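Local coordinates for protein putative fimbriae assembly chaperone (PDB 2CO7) that acts as a periplasmic chaperone of the PapD family, probably assisting the folding of Saf fimbrial subunits and their assembly into fimbriae, at residues Thr19-His24 / Leu76-Thr81; Ser46-Ala51 / Phe59-Pro64; Leu92-Ile97 / Cys125-Phe130. All blocks are in the same frame, centred on the assembly; numbering follows the deposited sequence.

From the N terminus, the chain runs first into residues 19-24, which contact 1 joins to residues 76-81, closing a loop with 51 residues between its ends. Contact 2 is nested inside that loop: it is a short-range closure between 46-51 and 59-64, with seven residues between. Contact 3 opens after both and stands in series with them, bringing 92-97 alongside 125-130 and closing a loop with 27 residues between its ends. All three belong to the immunoglobulin-like N-terminal domain. Strand 59-68 pairs with strand 73-80, strand 42-50 with strand 91-100, and strand 116-131 with strand 20-24. Neighbouring contacts therefore share backbone ladders, and their centres lie only about 8 to 9 Å apart.

Contact 1: residues Thr19-His24 / Leu76-Thr81; sequences TRVIYH and LRIVRT
The backbone N of Arg80 donates to the phenol oxygen of Tyr23, with N to OH at 2.9 Å and an almost straight N-H...O angle of 176°. Tyr23 carries CG anti to its backbone N (chi1 -163°), starting the side chain toward residues 76-81, and the ring takes OH the rest of the way. Its rim then runs past the other strand: Tyr23 CE1 lies 3.3 Å from Ile78 O, which sits at the ring edge close to the ring plane, and Tyr23 OH is 3.6 Å from Val79 CA. Arg80 adds its CB, 3.8 Å from Tyr23 OH. The rest of its side chain leads away, crossing the tyrosine at about a right angle, and NH1 bonds to Gly82 O. Strands 20-24 and 76-80 are not ladder partners but face each other across the core of an immunoglobulin-like beta sandwich, with axes 9.2 Å apart and running 40° from parallel. At that spacing side chains have to bridge the interior, and the tyrosine does so with a polar tip on a main-chain N-H. Deeper in, Val21 CG2 meets Ile78 CD1 at 4.3 Å, a loose apolar touch, and Leu128 packs against both of these side chains. Phe59 meets the Tyr23 ring edge-to-face, while strand 20-24 itself is hydrogen-bonded to strand 116-131 through Val21 and Tyr23.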
ATOM      1  N   THR B  19       2.718  11.340  -0.255  1.00 19.99           N
ATOM      2  CA  THR B  19       2.407  10.051   0.366  1.00 20.61           C
ATOM      3  C   THR B  19       1.107  10.127   1.194  1.00 20.42           C
ATOM      4  O   THR B  19       0.548   9.089   1.533  1.00 21.38           O
ATOM      5  CB  THR B  19       3.540   9.521   1.281  1.00 20.84           C
ATOM      6  OG1 THR B  19       3.799  10.473   2.342  1.00 21.04           O
ATOM      7  CG2 THR B  19       4.802   9.177   0.472  1.00 22.44           C
ATOM      8  N   ARG B  20       0.644  11.342   1.496  1.00 20.18           N
ATOM      9  CA  ARG B  20      -0.672  11.534   2.106  1.00 20.12           C
ATOM     10  C   ARG B  20      -1.276  12.823   1.570  1.00 20.34           C
ATOM     11  O   ARG B  20      -0.552  13.684   1.040  1.00 20.35           O
ATOM     12  CB  ARG B  20      -0.567  11.626   3.651  1.00 21.77           C
ATOM     13  CG  ARG B  20       0.287  12.826   4.135  1.00 20.84           C
ATOM     14  CD  ARG B  20       1.694  12.402   4.632  1.00 22.09           C
ATOM     15  NE  ARG B  20       1.551  11.494   5.791  1.00 19.60           N
ATOM     16  CZ  ARG B  20       1.768  10.169   5.774  1.00 22.56           C
ATOM     17  NH1 ARG B  20       2.264   9.555   4.686  1.00 19.79           N
ATOM     18  NH2 ARG B  20       1.526   9.445   6.860  1.00 21.59           N
ATOM     19  N   VAL B  21      -2.580  12.986   1.753  1.00 19.63           N
ATOM     20  CA  VAL B  21      -3.269  14.205   1.374  1.00 19.36           C
ATOM     21  C   VAL B  21      -4.056  14.564   2.628  1.00 19.30           C
ATOM     22  O   VAL B  21      -4.852  13.736   3.145  1.00 20.89           O
ATOM     23  CB  VAL B  21      -4.251  14.004   0.157  1.00 19.43           C
ATOM     24  CG1 VAL B  21      -4.974  15.329  -0.130  1.00 19.69           C
ATOM     25  CG2 VAL B  21      -3.518  13.595  -1.124  1.00 20.85           C
ATOM     26  N   ILE B  22      -3.836  15.769   3.149  1.00 19.73           N
ATOM     27  CA  ILE B  22      -4.632  16.221   4.303  1.00 20.10           C
ATOM     28  C   ILE B  22      -5.758  17.103   3.742  1.00 20.27           C
ATOM     29  O   ILE B  22      -5.500  18.100   3.027  1.00 20.78           O
ATOM     30  CB  ILE B  22      -3.792  16.988   5.346  1.00 20.52           C
ATOM     31  CG1 ILE B  22      -2.569  16.146   5.772  1.00 21.60           C
ATOM     32  CG2 ILE B  22      -4.720  17.493   6.559  1.00 20.17           C
ATOM     33  CD1 ILE B  22      -2.907  14.732   6.297  1.00 21.93           C
ATOM     34  N   TYR B  23      -6.985  16.722   4.066  1.00 20.41           N
ATOM     35  CA  TYR B  23      -8.185  17.431   3.584  1.00 19.72           C
ATOM     36  C   TYR B  23      -8.761  18.258   4.703  1.00 20.29           C
ATOM     37  O   TYR B  23      -9.441  17.733   5.595  1.00 19.45           O
ATOM     38  CB  TYR B  23      -9.221  16.422   3.027  1.00 18.92           C
ATOM     39  CG  TYR B  23     -10.292  17.071   2.151  1.00 18.85           C
ATOM     40  CD1 TYR B  23     -10.324  16.845   0.767  1.00 18.92           C
ATOM     41  CD2 TYR B  23     -11.271  17.895   2.710  1.00 19.62           C
ATOM     42  CE1 TYR B  23     -11.320  17.414  -0.035  1.00 17.56           C
ATOM     43  CE2 TYR B  23     -12.252  18.503   1.906  1.00 17.12           C
ATOM     44  CZ  TYR B  23     -12.272  18.241   0.530  1.00 17.69           C
ATOM     45  OH  TYR B  23     -13.238  18.864  -0.262  1.00 18.72           O
ATOM     46  N   HIS B  24      -8.496  19.566   4.648  1.00 19.42           N
ATOM     47  CA  HIS B  24      -8.948  20.502   5.673  1.00 21.12           C
ATOM     48  C   HIS B  24     -10.415  20.831   5.393  1.00 20.72           C
ATOM     49  O   HIS B  24     -10.736  21.240   4.295  1.00 19.98           O
ATOM     50  CB  HIS B  24      -8.087  21.760   5.644  1.00 21.12           C
ATOM     51  CG  HIS B  24      -6.674  21.534   6.091  1.00 23.18           C
ATOM     52  ND1 HIS B  24      -5.687  21.058   5.253  1.00 26.29           N
ATOM     53  CD2 HIS B  24      -6.082  21.737   7.296  1.00 27.04           C
ATOM     54  CE1 HIS B  24      -4.547  20.976   5.926  1.00 27.32           C
ATOM     55  NE2 HIS B  24      -4.757  21.395   7.161  1.00 26.90           N
ATOM     56  N   LEU B  76      -4.925  15.523  -9.919  1.00 22.65           N
ATOM     57  CA  LEU B  76      -6.237  15.036  -9.615  1.00 22.91           C
ATOM     58  C   LEU B  76      -6.818  15.980  -8.611  1.00 23.10           C
ATOM     59  O   LEU B  76      -6.105  16.419  -7.719  1.00 23.44           O
ATOM     60  CB  LEU B  76      -6.125  13.670  -9.000  1.00 22.63           C
ATOM     61  CG  LEU B  76      -5.286  12.686  -9.800  1.00 28.13           C
ATOM     62  CD1 LEU B  76      -5.253  11.389  -9.043  1.00 30.62           C
ATOM     63  CD2 LEU B  76      -5.869  12.527 -11.223  1.00 30.19           C
ATOM     64  N   ARG B  77      -8.103  16.286  -8.746  1.00 22.10           N
ATOM     65  CA  ARG B  77      -8.809  17.071  -7.761  1.00 22.19           C
ATOM     66  C   ARG B  77      -9.631  16.130  -6.891  1.00 21.14           C
ATOM     67  O   ARG B  77     -10.383  15.307  -7.410  1.00 20.65           O
ATOM     68  CB  ARG B  77      -9.766  18.006  -8.506  1.00 22.84           C
ATOM     69  CG  ARG B  77     -10.808  18.686  -7.633  1.00 30.76           C
ATOM     70  CD  ARG B  77     -10.297  19.987  -7.011  1.00 38.52           C
ATOM     71  NE  ARG B  77     -11.417  20.899  -6.783  1.00 42.47           N
ATOM     72  CZ  ARG B  77     -11.418  21.883  -5.884  1.00 46.08           C
ATOM     73  NH1 ARG B  77     -10.347  22.092  -5.122  1.00 48.54           N
ATOM     74  NH2 ARG B  77     -12.486  22.662  -5.750  1.00 46.86           N
ATOM     75  N   ILE B  78      -9.555  16.303  -5.579  1.00 20.23           N
ATOM     76  CA  ILE B  78     -10.325  15.470  -4.646  1.00 19.07           C
ATOM     77  C   ILE B  78     -11.307  16.379  -3.900  1.00 19.49           C
ATOM     78  O   ILE B  78     -10.887  17.373  -3.349  1.00 19.44           O
ATOM     79  CB  ILE B  78      -9.387  14.808  -3.606  1.00 19.63           C
ATOM     80  CG1 ILE B  78      -8.305  13.954  -4.292  1.00 18.66           C
ATOM     81  CG2 ILE B  78     -10.232  13.999  -2.603  1.00 20.73           C
ATOM     82  CD1 ILE B  78      -7.108  13.587  -3.403  1.00 20.42           C
ATOM     83  N   VAL B  79     -12.601  16.044  -3.883  1.00 18.62           N
ATOM     84  CA  VAL B  79     -13.601  16.944  -3.281  1.00 18.46           C
ATOM     85  C   VAL B  79     -14.556  16.114  -2.421  1.00 19.06           C
ATOM     86  O   VAL B  79     -14.961  15.017  -2.826  1.00 18.89           O
ATOM     87  CB  VAL B  79     -14.370  17.800  -4.363  1.00 19.49           C
ATOM     88  CG1 VAL B  79     -13.438  18.727  -5.139  1.00 20.40           C
ATOM     89  CG2 VAL B  79     -15.119  16.910  -5.347  1.00 18.53           C
ATOM     90  N   ARG B  80     -14.826  16.579  -1.197  1.00 18.60           N
ATOM     91  CA  ARG B  80     -15.865  15.953  -0.375  1.00 20.73           C
ATOM     92  C   ARG B  80     -17.224  16.163  -0.996  1.00 21.88           C
ATOM     93  O   ARG B  80     -17.564  17.301  -1.360  1.00 22.66           O
ATOM     94  CB  ARG B  80     -15.875  16.526   1.044  1.00 21.13           C
ATOM     95  CG  ARG B  80     -16.808  15.744   1.969  1.00 21.87           C
ATOM     96  CD  ARG B  80     -16.883  16.305   3.417  1.00 23.67           C
ATOM     97  NE  ARG B  80     -17.423  17.672   3.457  1.00 26.14           N
ATOM     98  CZ  ARG B  80     -18.714  18.022   3.390  1.00 31.62           C
ATOM     99  NH1 ARG B  80     -19.681  17.122   3.268  1.00 30.60           N
ATOM    100  NH2 ARG B  80     -19.038  19.312   3.415  1.00 32.84           N
ATOM    101  N   THR B  81     -18.045  15.113  -1.076  1.00 23.19           N
ATOM    102  CA  THR B  81     -19.363  15.281  -1.727  1.00 25.71           C
ATOM    103  C   THR B  81     -20.593  15.216  -0.863  1.00 26.26           C
ATOM    104  O   THR B  81     -21.711  15.391  -1.384  1.00 28.84           O
ATOM    105  CB  THR B  81     -19.626  14.284  -2.867  1.00 25.51           C
ATOM    106  OG1 THR B  81     -21.025  14.319  -3.149  1.00 30.42           O
ATOM    107  CG2 THR B  81     -19.304  12.865  -2.446  1.00 23.84           C
TER

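Contact 2: residues Ser46-Ala51 / Phe59-Pro64; sequences SSVKAA and FLVMPP
Phe59 opens the contact with its CB, which lies 4.0 Å from Val48 CG2 and about as far from CG1, so that both valine branches rest on that one carbon. The phenylalanine ring itself leads away from residues 46-51, into the domain core against Leu128 and the ring of Tyr23. Two residues on, Val61 comes closer. Its CG2 meets Val48 CG2 at 3.4 Å, tighter than usual van der Waals contact, the two side chains crossing at about a right angle. Val61 holds CG1 anti to its backbone N (chi1 -176°), and this second branch reaches Ser46 CB at 3.7 Å. A cis peptide before Pro63 then turns the chain, and Pro64 ends up beside Ser46. There the Ser46 N donates to Pro64 O, N to O 2.8 Å, in a bond bent to 159°. The backbones are 4.9 Å apart between the CA atoms of Ser46 and Pro64, but 6.3 Å between those of Val48 and Phe59. Strand 42-50 pairs with strand 91-100, and strand 59-68 with strand 73-80: an antiparallel hairpin whose arms spread around apolar side chains, in the immunoglobulin-like sandwich of the PapD-type N-terminal domain.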
ATOM      1  N   SER B  46      -8.728   6.531 -10.630  1.00 20.43           N
ATOM      2  CA  SER B  46      -8.607   6.954  -9.248  0.50 21.75           C
ATOM      3  C   SER B  46      -9.918   6.728  -8.535  1.00 22.26           C
ATOM      4  O   SER B  46     -11.026   6.940  -9.108  1.00 22.41           O
ATOM      5  CB  SER B  46      -8.197   8.414  -9.147  0.50 20.89           C
ATOM      6  OG  SER B  46      -7.169   8.724 -10.056  0.50 22.58           O
ATOM      7  N   SER B  47      -9.801   6.259  -7.293  1.00 23.55           N
ATOM      8  CA  SER B  47     -10.946   5.997  -6.429  1.00 22.99           C
ATOM      9  C   SER B  47     -10.626   6.420  -4.981  1.00 22.42           C
ATOM     10  O   SER B  47      -9.474   6.546  -4.634  1.00 21.68           O
ATOM     11  CB  SER B  47     -11.280   4.489  -6.471  1.00 23.59           C
ATOM     12  OG  SER B  47     -10.118   3.734  -6.106  1.00 27.91           O
ATOM     13  N   VAL B  48     -11.647   6.696  -4.170  1.00 21.39           N
ATOM     14  CA  VAL B  48     -11.469   6.893  -2.700  1.00 21.55           C
ATOM     15  C   VAL B  48     -12.220   5.793  -1.949  1.00 21.23           C
ATOM     16  O   VAL B  48     -13.379   5.511  -2.263  1.00 22.83           O
ATOM     17  CB  VAL B  48     -11.954   8.295  -2.234  1.00 20.90           C
ATOM     18  CG1 VAL B  48     -11.698   8.490  -0.744  1.00 18.08           C
ATOM     19  CG2 VAL B  48     -11.193   9.389  -2.991  1.00 23.87           C
ATOM     20  N   LYS B  49     -11.564   5.145  -0.991  1.00 20.81           N
ATOM     21  CA  LYS B  49     -12.236   4.108  -0.175  1.00 19.89           C
ATOM     22  C   LYS B  49     -12.191   4.557   1.280  1.00 19.26           C
ATOM     23  O   LYS B  49     -11.343   5.378   1.664  1.00 20.38           O
ATOM     24  CB  LYS B  49     -11.538   2.756  -0.302  1.00 20.62           C
ATOM     25  CG  LYS B  49     -11.395   2.243  -1.748  1.00 21.33           C
ATOM     26  CD  LYS B  49     -12.735   2.179  -2.387  1.00 26.19           C
ATOM     27  CE  LYS B  49     -13.583   1.086  -1.881  1.00 27.35           C
ATOM     28  NZ  LYS B  49     -14.548   0.628  -2.932  1.00 26.34           N
ATOM     29  N   ALA B  50     -13.078   3.990   2.089  1.00 17.75           N
ATOM     30  CA  ALA B  50     -13.122   4.347   3.511  1.00 17.53           C
ATOM     31  C   ALA B  50     -11.866   3.771   4.191  1.00 17.72           C
ATOM     32  O   ALA B  50     -11.056   3.061   3.523  1.00 19.12           O
ATOM     33  CB  ALA B  50     -14.383   3.771   4.136  1.00 17.15           C
ATOM     34  N   ALA B  51     -11.675   4.070   5.484  1.00 17.91           N
ATOM     35  CA  ALA B  51     -10.487   3.551   6.222  1.00 19.01           C
ATOM     36  C   ALA B  51     -10.297   2.031   6.105  1.00 19.86           C
ATOM     37  O   ALA B  51      -9.150   1.538   6.104  1.00 20.94           O
ATOM     38  CB  ALA B  51     -10.535   3.985   7.718  1.00 18.03           C
ATOM     39  N   PHE B  59     -16.193  11.019  -1.037  1.00 20.83           N
ATOM     40  CA  PHE B  59     -15.299  11.880  -1.816  1.00 21.25           C
ATOM     41  C   PHE B  59     -15.320  11.458  -3.253  1.00 22.38           C
ATOM     42  O   PHE B  59     -15.559  10.293  -3.547  1.00 23.42           O
ATOM     43  CB  PHE B  59     -13.872  11.778  -1.328  1.00 22.03           C
ATOM     44  CG  PHE B  59     -13.659  12.325   0.052  1.00 20.27           C
ATOM     45  CD1 PHE B  59     -13.124  13.606   0.222  1.00 22.92           C
ATOM     46  CD2 PHE B  59     -13.990  11.565   1.177  1.00 20.99           C
ATOM     47  CE1 PHE B  59     -12.919  14.142   1.508  1.00 23.07           C
ATOM     48  CE2 PHE B  59     -13.805  12.089   2.477  1.00 21.19           C
ATOM     49  CZ  PHE B  59     -13.258  13.382   2.631  1.00 22.27           C
ATOM     50  N   LEU B  60     -15.020  12.402  -4.141  1.00 23.03           N
ATOM     51  CA  LEU B  60     -14.908  12.108  -5.546  1.00 23.59           C
ATOM     52  C   LEU B  60     -13.550  12.594  -6.004  1.00 23.63           C
ATOM     53  O   LEU B  60     -13.061  13.621  -5.540  1.00 21.82           O
ATOM     54  CB  LEU B  60     -16.028  12.786  -6.316  1.00 24.72           C
ATOM     55  CG  LEU B  60     -17.316  12.011  -6.645  1.00 27.13           C
ATOM     56  CD1 LEU B  60     -17.574  10.843  -5.763  1.00 31.64           C
ATOM     57  CD2 LEU B  60     -18.559  12.940  -6.685  1.00 25.51           C
ATOM     58  N   VAL B  61     -12.918  11.808  -6.864  1.00 23.32           N
ATOM     59  CA  VAL B  61     -11.679  12.218  -7.503  1.00 24.01           C
ATOM     60  C   VAL B  61     -11.954  12.481  -8.967  1.00 25.27           C
ATOM     61  O   VAL B  61     -12.624  11.686  -9.645  1.00 25.09           O
ATOM     62  CB  VAL B  61     -10.526  11.170  -7.360  1.00 24.92           C
ATOM     63  CG1 VAL B  61      -9.213  11.728  -7.983  1.00 25.27           C
ATOM     64  CG2 VAL B  61     -10.287  10.837  -5.931  1.00 25.09           C
ATOM     65  N   MET B  62     -11.424  13.611  -9.439  1.00 25.84           N
ATOM     66  CA  MET B  62     -11.639  14.106 -10.806  0.50 25.68           C
ATOM     67  C   MET B  62     -10.314  14.342 -11.522  1.00 25.43           C
ATOM     68  O   MET B  62      -9.485  15.124 -11.032  1.00 26.42           O
ATOM     69  CB  MET B  62     -12.374  15.451 -10.790  0.50 25.54           C
ATOM     70  CG  MET B  62     -13.889  15.401 -10.593  0.50 25.92           C
ATOM     71  SD  MET B  62     -14.532  16.997 -10.071  0.50 27.74           S
ATOM     72  CE  MET B  62     -13.867  17.008  -8.410  0.50 26.28           C
ATOM     73  N   PRO B  63     -10.112  13.722 -12.699  1.00 24.62           N
ATOM     74  CA  PRO B  63     -11.005  12.759 -13.372  1.00 22.85           C
ATOM     75  C   PRO B  63     -10.847  11.380 -12.728  1.00 21.49           C
ATOM     76  O   PRO B  63      -9.733  11.029 -12.368  1.00 22.03           O
ATOM     77  CB  PRO B  63     -10.459  12.726 -14.811  1.00 23.00           C
ATOM     78  CG  PRO B  63      -8.984  13.045 -14.675  1.00 23.13           C
ATOM     79  CD  PRO B  63      -8.879  13.987 -13.471  1.00 24.32           C
ATOM     80  N   PRO B  64     -11.926  10.578 -12.648  1.00 20.62           N
ATOM     81  CA  PRO B  64     -11.841   9.199 -12.126  1.00 21.02           C
ATOM     82  C   PRO B  64     -11.157   8.225 -13.090  1.00 21.02           C
ATOM     83  O   PRO B  64     -10.577   7.237 -12.633  1.00 21.27           O
ATOM     84  CB  PRO B  64     -13.298   8.786 -11.947  1.00 20.99           C
ATOM     85  CG  PRO B  64     -14.051   9.671 -12.853  1.00 20.52           C
ATOM     86  CD  PRO B  64     -13.301  10.932 -13.034  1.00 21.96           C
TER

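Contact 3: residues Leu92-Ile97 / Cys125-Phe130. With SO4 (sulfate ion), chain D.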
ATOM      1  N   LEU B  92     -10.219   8.910   8.381  1.00 19.36           N
ATOM      2  CA  LEU B  92      -9.244   8.491   7.393  1.00 21.10           C
ATOM      3  C   LEU B  92      -9.948   7.823   6.221  1.00 20.44           C
ATOM      4  O   LEU B  92     -10.907   7.061   6.417  1.00 21.92           O
ATOM      5  CB  LEU B  92      -8.244   7.513   8.024  1.00 20.67           C
ATOM      6  CG  LEU B  92      -7.122   7.198   7.016  1.00 24.44           C
ATOM      7  CD1 LEU B  92      -5.715   7.276   7.640  1.00 28.85           C
ATOM      8  CD2 LEU B  92      -7.370   5.874   6.382  1.00 24.17           C
ATOM      9  N   GLN B  93      -9.484   8.132   5.018  1.00 20.29           N
ATOM     10  CA  GLN B  93      -9.870   7.419   3.792  1.00 20.47           C
ATOM     11  C   GLN B  93      -8.561   7.039   3.057  1.00 19.98           C
ATOM     12  O   GLN B  93      -7.448   7.422   3.475  1.00 19.85           O
ATOM     13  CB  GLN B  93     -10.659   8.386   2.867  1.00 21.41           C
ATOM     14  CG  GLN B  93     -12.039   8.755   3.222  1.00 26.23           C
ATOM     15  CD  GLN B  93     -12.185   9.750   4.364  1.00 20.81           C
ATOM     16  OE1 GLN B  93     -13.201   9.766   4.982  1.00 23.97           O
ATOM     17  NE2 GLN B  93     -11.184  10.603   4.601  1.00 22.74           N
ATOM     18  N   TRP B  94      -8.697   6.340   1.930  1.00 19.60           N
ATOM     19  CA  TRP B  94      -7.577   6.042   1.070  1.00 19.42           C
ATOM     20  C   TRP B  94      -7.899   6.497  -0.342  1.00 20.30           C
ATOM     21  O   TRP B  94      -8.952   6.154  -0.874  1.00 20.89           O
ATOM     22  CB  TRP B  94      -7.343   4.539   1.012  1.00 19.65           C
ATOM     23  CG  TRP B  94      -6.890   3.968   2.316  1.00 19.40           C
ATOM     24  CD1 TRP B  94      -7.693   3.456   3.330  1.00 22.03           C
ATOM     25  CD2 TRP B  94      -5.549   3.894   2.784  1.00 20.74           C
ATOM     26  NE1 TRP B  94      -6.902   3.057   4.391  1.00 21.74           N
ATOM     27  CE2 TRP B  94      -5.592   3.323   4.092  1.00 20.89           C
ATOM     28  CE3 TRP B  94      -4.315   4.285   2.249  1.00 19.32           C
ATOM     29  CZ2 TRP B  94      -4.430   3.068   4.842  1.00 23.66           C
ATOM     30  CZ3 TRP B  94      -3.137   4.004   3.001  1.00 22.79           C
ATOM     31  CH2 TRP B  94      -3.227   3.437   4.297  1.00 20.05           C
ATOM     32  N   VAL B  95      -6.977   7.239  -0.935  1.00 19.85           N
ATOM     33  CA  VAL B  95      -7.082   7.642  -2.341  1.00 20.11           C
ATOM     34  C   VAL B  95      -6.092   6.740  -3.097  1.00 20.46           C
ATOM     35  O   VAL B  95      -4.905   6.751  -2.823  1.00 19.26           O
ATOM     36  CB  VAL B  95      -6.884   9.194  -2.541  1.00 21.64           C
ATOM     37  CG1 VAL B  95      -5.503   9.722  -2.053  1.00 20.88           C
ATOM     38  CG2 VAL B  95      -7.105   9.584  -3.994  1.00 22.12           C
ATOM     39  N   CYS B  96      -6.633   5.976  -4.048  1.00 20.19           N
ATOM     40  CA  CYS B  96      -5.893   4.941  -4.753  1.00 21.69           C
ATOM     41  C   CYS B  96      -5.849   5.262  -6.240  1.00 20.87           C
ATOM     42  O   CYS B  96      -6.825   5.736  -6.818  1.00 21.09           O
ATOM     43  CB  CYS B  96      -6.591   3.617  -4.572  1.00 21.49           C
ATOM     44  SG  CYS B  96      -6.529   2.960  -2.889  1.00 24.71           S
ATOM     45  N   ILE B  97      -4.698   4.993  -6.825  1.00 20.09           N
ATOM     46  CA  ILE B  97      -4.423   5.269  -8.225  1.00 20.26           C
ATOM     47  C   ILE B  97      -4.058   3.933  -8.822  1.00 20.16           C
ATOM     48  O   ILE B  97      -3.047   3.354  -8.405  1.00 20.42           O
ATOM     49  CB  ILE B  97      -3.173   6.210  -8.345  1.00 20.89           C
ATOM     50  CG1 ILE B  97      -3.399   7.567  -7.670  1.00 24.61           C
ATOM     51  CG2 ILE B  97      -2.695   6.360  -9.807  1.00 22.73           C
ATOM     52  CD1 ILE B  97      -4.681   8.213  -7.989  1.00 27.40           C
ATOM     53  N   CYS B 125      -1.841   3.599  -3.124  1.00 20.13           N
ATOM     54  CA  CYS B 125      -2.853   4.240  -2.286  1.00 20.22           C
ATOM     55  C   CYS B 125      -2.220   5.128  -1.206  1.00 20.52           C
ATOM     56  O   CYS B 125      -1.262   4.697  -0.506  1.00 20.36           O
ATOM     57  CB  CYS B 125      -3.763   3.169  -1.651  1.00 20.23           C
ATOM     58  SG  CYS B 125      -4.622   2.093  -2.863  1.00 24.00           S
ATOM     59  N   ASP B 126      -2.753   6.344  -1.071  1.00 19.28           N
ATOM     60  CA  ASP B 126      -2.313   7.283  -0.013  1.00 19.42           C
ATOM     61  C   ASP B 126      -3.427   7.446   0.990  1.00 18.84           C
ATOM     62  O   ASP B 126      -4.608   7.455   0.632  1.00 17.85           O
ATOM     63  CB  ASP B 126      -2.091   8.704  -0.571  1.00 19.73           C
ATOM     64  CG  ASP B 126      -0.765   8.891  -1.294  1.00 21.59           C
ATOM     65  OD1 ASP B 126      -0.544  10.057  -1.644  1.00 23.28           O
ATOM     66  OD2 ASP B 126       0.030   7.957  -1.487  1.00 20.77           O
ATOM     67  N   LYS B 127      -3.055   7.660   2.253  1.00 18.72           N
ATOM     68  CA  LYS B 127      -4.035   8.153   3.209  1.00 18.73           C
ATOM     69  C   LYS B 127      -4.553   9.521   2.793  1.00 19.49           C
ATOM     70  O   LYS B 127      -3.769  10.432   2.443  1.00 19.93           O
ATOM     71  CB  LYS B 127      -3.443   8.206   4.624  1.00 17.34           C
ATOM     72  CG  LYS B 127      -2.983   6.847   5.103  1.00 17.59           C
ATOM     73  CD  LYS B 127      -2.213   6.933   6.422  1.00 18.93           C
ATOM     74  CE  LYS B 127      -1.748   5.513   6.814  1.00 19.25           C
ATOM     75  NZ  LYS B 127      -0.701   5.528   7.903  1.00 22.70           N
ATOM     76  N   LEU B 128      -5.883   9.624   2.820  1.00 19.47           N
ATOM     77  CA  LEU B 128      -6.586  10.886   2.618  1.00 19.65           C
ATOM     78  C   LEU B 128      -7.274  11.187   3.956  1.00 19.36           C
ATOM     79  O   LEU B 128      -8.280  10.547   4.343  1.00 18.67           O
ATOM     80  CB  LEU B 128      -7.608  10.760   1.488  1.00 19.69           C
ATOM     81  CG  LEU B 128      -8.579  11.937   1.346  1.00 19.00           C
ATOM     82  CD1 LEU B 128      -7.740  13.200   0.958  1.00 18.28           C
ATOM     83  CD2 LEU B 128      -9.618  11.645   0.250  1.00 21.79           C
ATOM     84  N   ILE B 129      -6.725  12.149   4.662  1.00 18.20           N
ATOM     85  CA  ILE B 129      -7.109  12.362   6.065  1.00 19.48           C
ATOM     86  C   ILE B 129      -7.958  13.588   6.162  1.00 19.50           C
ATOM     87  O   ILE B 129      -7.477  14.713   5.908  1.00 20.41           O
ATOM     88  CB  ILE B 129      -5.892  12.392   7.034  1.00 18.70           C
ATOM     89  CG1 ILE B 129      -5.054  11.090   6.901  1.00 20.51           C
ATOM     90  CG2 ILE B 129      -6.339  12.547   8.526  1.00 20.02           C
ATOM     91  CD1 ILE B 129      -3.637  11.119   7.614  1.00 19.89           C
ATOM     92  N   PHE B 130      -9.215  13.361   6.570  1.00 19.09           N
ATOM     93  CA  PHE B 130     -10.150  14.456   6.713  1.00 18.60           C
ATOM     94  C   PHE B 130     -10.045  15.115   8.094  1.00 18.10           C
ATOM     95  O   PHE B 130     -10.220  14.439   9.091  1.00 17.99           O
ATOM     96  CB  PHE B 130     -11.583  13.992   6.416  1.00 18.62           C
ATOM     97  CG  PHE B 130     -12.577  15.105   6.462  1.00 20.06           C
ATOM     98  CD1 PHE B 130     -12.714  15.974   5.372  1.00 18.68           C
ATOM     99  CD2 PHE B 130     -13.391  15.279   7.584  1.00 19.92           C
ATOM    100  CE1 PHE B 130     -13.699  17.044   5.413  1.00 17.37           C
ATOM    101  CE2 PHE B 130     -14.352  16.304   7.638  1.00 21.93           C
ATOM    102  CZ  PHE B 130     -14.499  17.193   6.547  1.00 21.66           C
TER
HETATM  103  S   SO4 D1221       0.806   2.176   8.869  1.00 16.20           S
HETATM  104  O1  SO4 D1221       1.927   1.413   8.290  1.00 17.65           O
HETATM  105  O2  SO4 D1221      -0.032   2.703   7.800  1.00 14.85           O
HETATM  106  O3  SO4 D1221       0.087   1.221   9.710  1.00 14.12           O
HETATM  107  O4  SO4 D1221       1.284   3.223   9.790  1.00 15.91           O
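A disulfide across two antiparallel strands of the immunoglobulin-like domain marks this contact: Cys96 SG and Cys125 SG are bonded at 2.1 Å (chi3 113°). The cysteines form a non-hydrogen-bonded pair, with their CA atoms only 4.0 Å apart. From the disulfide toward Leu92 the ladder runs through two hydrogen-bonded pairs, Val95 with Asp126 and Gln93 with Leu128. Leu128 O takes two donors from opposite faces of its carbonyl plane, Gln93 N at 2.8 Å and Gln93 NE2 at 2.9 Å. The glutamine chain bends at chi2 (75°), placing CD so that NE2 can reach Leu128 O on the partner strand. On the disulfide side of the sheet, Lys127 extends alongside Trp94 and lays CG over the six-membered ring, 3.8 Å from its centroid, in a CH-pi contact. Leu92 CD1 touches the same lysine at CD, 3.7 Å away. Beyond, Lys127 NZ bonds to Asn166 OD1, to the backbone of another protein chain and, at 2.9 Å, to O2 of a sulfate ion, probably from the crystallisation liquor. Val95 and Leu128 point the other way, packing on Ile78 of strand 73-80. Strand 91-100 is flanked on its other side by strand 42-50, and strand 116-131 by strand 20-24, to which it runs parallel. At Cys125 a strand of the other protein chain adds a parallel ladder, consistent with a pilus chaperone pairing with its subunit.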